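Side-chain contacts in probable UbiX-like flavin prenyltransferase (Escherichia coli, PDB 1SBZ), which probably transfers a dimethylallyl group to reduced FMN, making the prenylated flavin cofactor used by a partner phenolic acid decarboxylase: residues H154-T157 / V158-V162; T41-E44 / L45-Y49. One frame throughout, in Å; residues are numbered along the deposited sequence.

Contact 1 of 2, residues H154-T157 / V158-V162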
loop_
_atom_site.group_PDB
_atom_site.type_symbol
_atom_site.label_atom_id
_atom_site.label_comp_id
_atom_site.label_asym_id
_atom_site.label_seq_id
_atom_site.Cartn_x
_atom_site.Cartn_y
_atom_site.Cartn_z
ATOM N N HIS D 154 -18.224 2.569 -39.430
ATOM C CA HIS D 154 -18.491 1.495 -40.403
ATOM C C HIS D 154 -17.286 1.058 -41.241
ATOM O O HIS D 154 -17.285 1.216 -42.467
ATOM C CB HIS D 154 -19.694 1.851 -41.285
ATOM C CG HIS D 154 -20.907 2.225 -40.500
ATOM N ND1 HIS D 154 -21.297 3.534 -40.311
ATOM C CD2 HIS D 154 -21.795 1.465 -39.818
ATOM C CE1 HIS D 154 -22.387 3.564 -39.566
ATOM N NE2 HIS D 154 -22.707 2.322 -39.250
ATOM N N PRO D 155 -16.260 0.516 -40.577
ATOM C CA PRO D 155 -15.108 -0.043 -41.277
ATOM C C PRO D 155 -15.490 -1.284 -42.087
ATOM O O PRO D 155 -16.457 -1.984 -41.756
ATOM C CB PRO D 155 -14.159 -0.427 -40.138
ATOM C CG PRO D 155 -15.054 -0.647 -38.973
ATOM C CD PRO D 155 -16.118 0.401 -39.112
ATOM N N GLU D 156 -14.722 -1.544 -43.139
ATOM C CA GLU D 156 -14.986 -2.664 -44.031
ATOM C C GLU D 156 -13.774 -3.578 -44.091
ATOM O O GLU D 156 -13.900 -4.809 -44.082
ATOM C CB GLU D 156 -15.332 -2.146 -45.430
ATOM C CG GLU D 156 -16.682 -1.444 -45.510
ATOM C CD GLU D 156 -17.805 -2.397 -45.859
ATOM O OE1 GLU D 156 -17.950 -2.718 -47.061
ATOM O OE2 GLU D 156 -18.545 -2.824 -44.938
ATOM N N THR D 157 -12.594 -2.968 -44.140
ATOM C CA THR D 157 -11.358 -3.714 -44.315
ATOM C C THR D 157 -10.445 -3.521 -43.116
ATOM O O THR D 157 -10.674 -2.651 -42.268
ATOM C CB THR D 157 -10.620 -3.244 -45.580
ATOM O OG1 THR D 157 -10.176 -1.897 -45.391
ATOM C CG2 THR D 157 -11.562 -3.155 -46.781
ATOM N N VAL D 158 -9.399 -4.336 -43.076
ATOM C CA VAL D 158 -8.350 -4.237 -42.073
ATOM C C VAL D 158 -7.658 -2.877 -42.144
ATOM O O VAL D 158 -7.394 -2.265 -41.107
ATOM C CB VAL D 158 -7.343 -5.393 -42.225
ATOM C CG1 VAL D 158 -6.106 -5.163 -41.378
ATOM C CG2 VAL D 158 -8.002 -6.714 -41.851
ATOM N N ASP D 159 -7.384 -2.410 -43.366
ATOM C CA ASP D 159 -6.828 -1.072 -43.597
ATOM C C ASP D 159 -7.648 0.013 -42.885
ATOM O O ASP D 159 -7.077 0.917 -42.275
ATOM C CB ASP D 159 -6.779 -0.758 -45.103
ATOM C CG ASP D 159 -5.599 -1.412 -45.822
ATOM O OD1 ASP D 159 -4.839 -2.194 -45.210
ATOM O OD2 ASP D 159 -5.358 -1.189 -47.031
ATOM N N ASP D 160 -8.979 -0.077 -42.976
ATOM C CA ASP D 160 -9.884 0.844 -42.276
ATOM C C ASP D 160 -9.567 0.921 -40.781
ATOM O O ASP D 160 -9.490 2.010 -40.212
ATOM C CB ASP D 160 -11.348 0.421 -42.439
ATOM C CG ASP D 160 -11.928 0.754 -43.812
ATOM O OD1 ASP D 160 -11.429 1.677 -44.483
ATOM O OD2 ASP D 160 -12.918 0.142 -44.278
ATOM N N ILE D 161 -9.388 -0.244 -40.162
ATOM C CA ILE D 161 -9.094 -0.337 -38.735
ATOM C C ILE D 161 -7.686 0.179 -38.417
ATOM O O ILE D 161 -7.506 0.945 -37.470
ATOM C CB ILE D 161 -9.317 -1.786 -38.230
ATOM C CG1 ILE D 161 -10.811 -2.128 -38.281
ATOM C CG2 ILE D 161 -8.766 -1.973 -36.805
ATOM C CD1 ILE D 161 -11.114 -3.588 -38.050
ATOM N N VAL D 162 -6.704 -0.226 -39.222
ATOM C CA VAL D 162 -5.317 0.212 -39.038
ATOM C C VAL D 162 -5.209 1.741 -39.067
ATOM O O VAL D 162 -4.583 2.341 -38.191
ATOM C CB VAL D 162 -4.371 -0.424 -40.088
ATOM C CG1 VAL D 162 -2.987 0.225 -40.055
ATOM C CG2 VAL D 162 -4.254 -1.926 -39.868
#
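T157 and D160 form a capping box at the start of helix 158-170, where the loop H154-T157 runs straight into the first turn V158-V162. T157 is the N-cap: its backbone is still extended, whereas V158 is already helical. The first backbone bond of the turn, from I161 N to T157 O, is weak at 3.4 Å; one residue on, V162 N to V158 O is normal at 2.9 Å.

The box is closed by side chains reaching in both directions. T157 OG1 lies between its own backbone N and carbonyl carbon (chi1 67°), which faces it to the helix, and it accepts from D160 N at 3.3 Å with an N-H...O angle of 160°. In return, D160 sends its carboxylate back over the loop, CG beside its own N and anti to the carbonyl carbon, and OD2 takes two backbone N-H groups. E156 N gives the shorter bond, 2.7 Å to D160 OD2, on the anti lone pair, the one turned away from OD1. T157 N gives the other, 3.1 Å to D160 OD2, and comes from above the carboxylate plane, 44° out of it. Two donors on one oxygen should fix the rotation of the carboxylate and probably favour its charged form. OD1 has a long, weak ion pair with R181.

Next to the box the contact is apolar, and a second subunit packs on it: I161 meets I161 of that subunit and P155 its V158. The helix start is thus part of a subunit interface. Within the chain, P155 CB meets the root of the D160 side chain, 3.7 Å from D160 CB, and is 4.2 Å from I161 CG1.

Contact 2 of 2, residues T41-E44 / L45-Y49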
loop_
_atom_site.group_PDB
_atom_site.type_symbol
_atom_site.label_atom_id
_atom_site.label_comp_id
_atom_site.label_asym_id
_atom_site.label_seq_id
_atom_site.Cartn_x
_atom_site.Cartn_y
_atom_site.Cartn_z
ATOM N N THR D 41 11.077 -9.865 -37.865
ATOM C CA THR D 41 10.387 -11.118 -38.147
ATOM C C THR D 41 8.889 -10.896 -38.395
ATOM O O THR D 41 8.297 -11.474 -39.314
ATOM C CB THR D 41 10.572 -12.082 -36.956
ATOM O OG1 THR D 41 11.971 -12.305 -36.713
ATOM C CG2 THR D 41 10.033 -13.467 -37.288
ATOM N N THR D 42 8.284 -10.062 -37.556
ATOM C CA THR D 42 6.849 -9.792 -37.612
ATOM C C THR D 42 6.494 -8.967 -38.859
ATOM O O THR D 42 5.480 -9.220 -39.510
ATOM C CB THR D 42 6.394 -9.112 -36.281
ATOM O OG1 THR D 42 6.319 -10.104 -35.242
ATOM C CG2 THR D 42 4.968 -8.640 -36.353
ATOM N N ILE D 43 7.345 -7.999 -39.195
ATOM C CA ILE D 43 7.165 -7.177 -40.399
ATOM C C ILE D 43 7.148 -8.062 -41.638
ATOM O O ILE D 43 6.271 -7.944 -42.489
ATOM C CB ILE D 43 8.285 -6.111 -40.510
ATOM C CG1 ILE D 43 8.052 -4.982 -39.502
ATOM C CG2 ILE D 43 8.357 -5.532 -41.935
ATOM C CD1 ILE D 43 9.308 -4.194 -39.150
ATOM N N GLU D 44 8.120 -8.962 -41.706
ATOM C CA GLU D 44 8.282 -9.841 -42.848
ATOM C C GLU D 44 7.103 -10.813 -42.993
ATOM O O GLU D 44 6.604 -11.019 -44.104
ATOM C CB GLU D 44 9.654 -10.530 -42.794
ATOM C CG GLU D 44 10.712 -9.726 -43.550
ATOM C CD GLU D 44 12.151 -9.961 -43.114
ATOM O OE1 GLU D 44 12.446 -10.978 -42.444
ATOM O OE2 GLU D 44 13.002 -9.099 -43.451
ATOM N N LEU D 45 6.629 -11.354 -41.870
ATOM C CA LEU D 45 5.451 -12.234 -41.849
ATOM C C LEU D 45 4.133 -11.537 -42.205
ATOM O O LEU D 45 3.342 -12.067 -42.989
ATOM C CB LEU D 45 5.315 -12.919 -40.478
ATOM C CG LEU D 45 4.030 -13.722 -40.193
ATOM C CD1 LEU D 45 4.004 -15.040 -40.973
ATOM C CD2 LEU D 45 3.827 -13.975 -38.686
ATOM N N GLU D 46 3.902 -10.355 -41.636
ATOM C CA GLU D 46 2.569 -9.732 -41.642
ATOM C C GLU D 46 2.339 -8.673 -42.712
ATOM O O GLU D 46 1.196 -8.259 -42.949
ATOM C CB GLU D 46 2.253 -9.150 -40.261
ATOM C CG GLU D 46 2.317 -10.196 -39.167
ATOM C CD GLU D 46 1.917 -9.678 -37.801
ATOM O OE1 GLU D 46 1.840 -8.447 -37.595
ATOM O OE2 GLU D 46 1.691 -10.527 -36.929
ATOM N N THR D 47 3.427 -8.220 -43.329
ATOM C CA THR D 47 3.375 -7.202 -44.370
ATOM C C THR D 47 4.175 -7.687 -45.581
ATOM O O THR D 47 5.038 -8.565 -45.437
ATOM C CB THR D 47 3.961 -5.856 -43.880
ATOM O OG1 THR D 47 5.388 -5.872 -44.022
ATOM C CG2 THR D 47 3.736 -5.648 -42.379
ATOM N N PRO D 48 3.903 -7.117 -46.758
ATOM C CA PRO D 48 4.674 -7.438 -47.959
ATOM C C PRO D 48 6.026 -6.717 -47.984
ATOM O O PRO D 48 6.797 -6.897 -48.927
ATOM C CB PRO D 48 3.777 -6.929 -49.086
ATOM C CG PRO D 48 3.065 -5.771 -48.489
ATOM C CD PRO D 48 2.832 -6.140 -47.046
ATOM N N TYR D 49 6.310 -5.920 -46.953
ATOM C CA TYR D 49 7.565 -5.173 -46.869
ATOM C C TYR D 49 8.626 -5.988 -46.157
ATOM O O TYR D 49 8.308 -6.853 -45.342
ATOM C CB TYR D 49 7.361 -3.848 -46.128
ATOM C CG TYR D 49 6.264 -2.986 -46.707
ATOM C CD1 TYR D 49 5.011 -2.916 -46.100
ATOM C CD2 TYR D 49 6.473 -2.247 -47.870
ATOM C CE1 TYR D 49 3.998 -2.126 -46.636
ATOM C CE2 TYR D 49 5.471 -1.460 -48.413
ATOM C CZ TYR D 49 4.239 -1.400 -47.795
ATOM O OH TYR D 49 3.245 -0.615 -48.335
#
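I43 and T47 meet where helix 37-46 ends, and the turn that follows is an ST turn opened by T47. I43 O accepts twice from that one residue: T47 N comes in at 3.0 Å and T47 OG1 at 2.7 Å, from opposite faces of the carbonyl plane. The hydroxyl sits above the plane, off the lone pairs, placed there by a chi1 of 84° that holds OG1 between T47's own N and carbonyl carbon. I43 CG2 runs alongside, 3.6 Å from T47 OG1, and also borders Y49 O.

L45 is tied back to the preceding turn twice through one oxygen: L45 N donates to T41 O at 3.1 Å, and L45 CB rests on T41 O at 3.5 Å. Its side chain, with CG anti to the backbone N, touches the bound FMN.

One residue earlier on each side than I43 and T47, T42 and E46 lie side by side and point the same way, T42 CG2 lying 3.4 Å from E46 OE1. The E46 carboxylate is held beyond the helix, by T11 OG1 on OE2 and by the backbone N-H groups of G12 and A13 on OE1. E44 leads off to a salt bridge with R52.

T47 OG1, having donated to I43 O, accepts from Y49 N at 3.1 Å.

Contact 1 begins a helix and contact 2 ends one: the N-terminus of helix 158-170 is capped by a side chain, while helix 37-46 ends in a turn where the T47 hydroxyl binds I43 O. In one chain their centres are 19 Å apart and their nearest atoms about 8 Å, so they do not touch. Across subunits they do meet: H154 NE2 in contact 1 is hydrogen-bonded to L45 O of a neighbouring subunit, the residue of contact 2 that lines the flavin pocket. The L45 side chain is about 4 Å from a bound FMN, that of P155 about 11 Å. The dodecamer thus joins the loop leading into helix 158-170 of one chain to the backbone of a pocket residue in another.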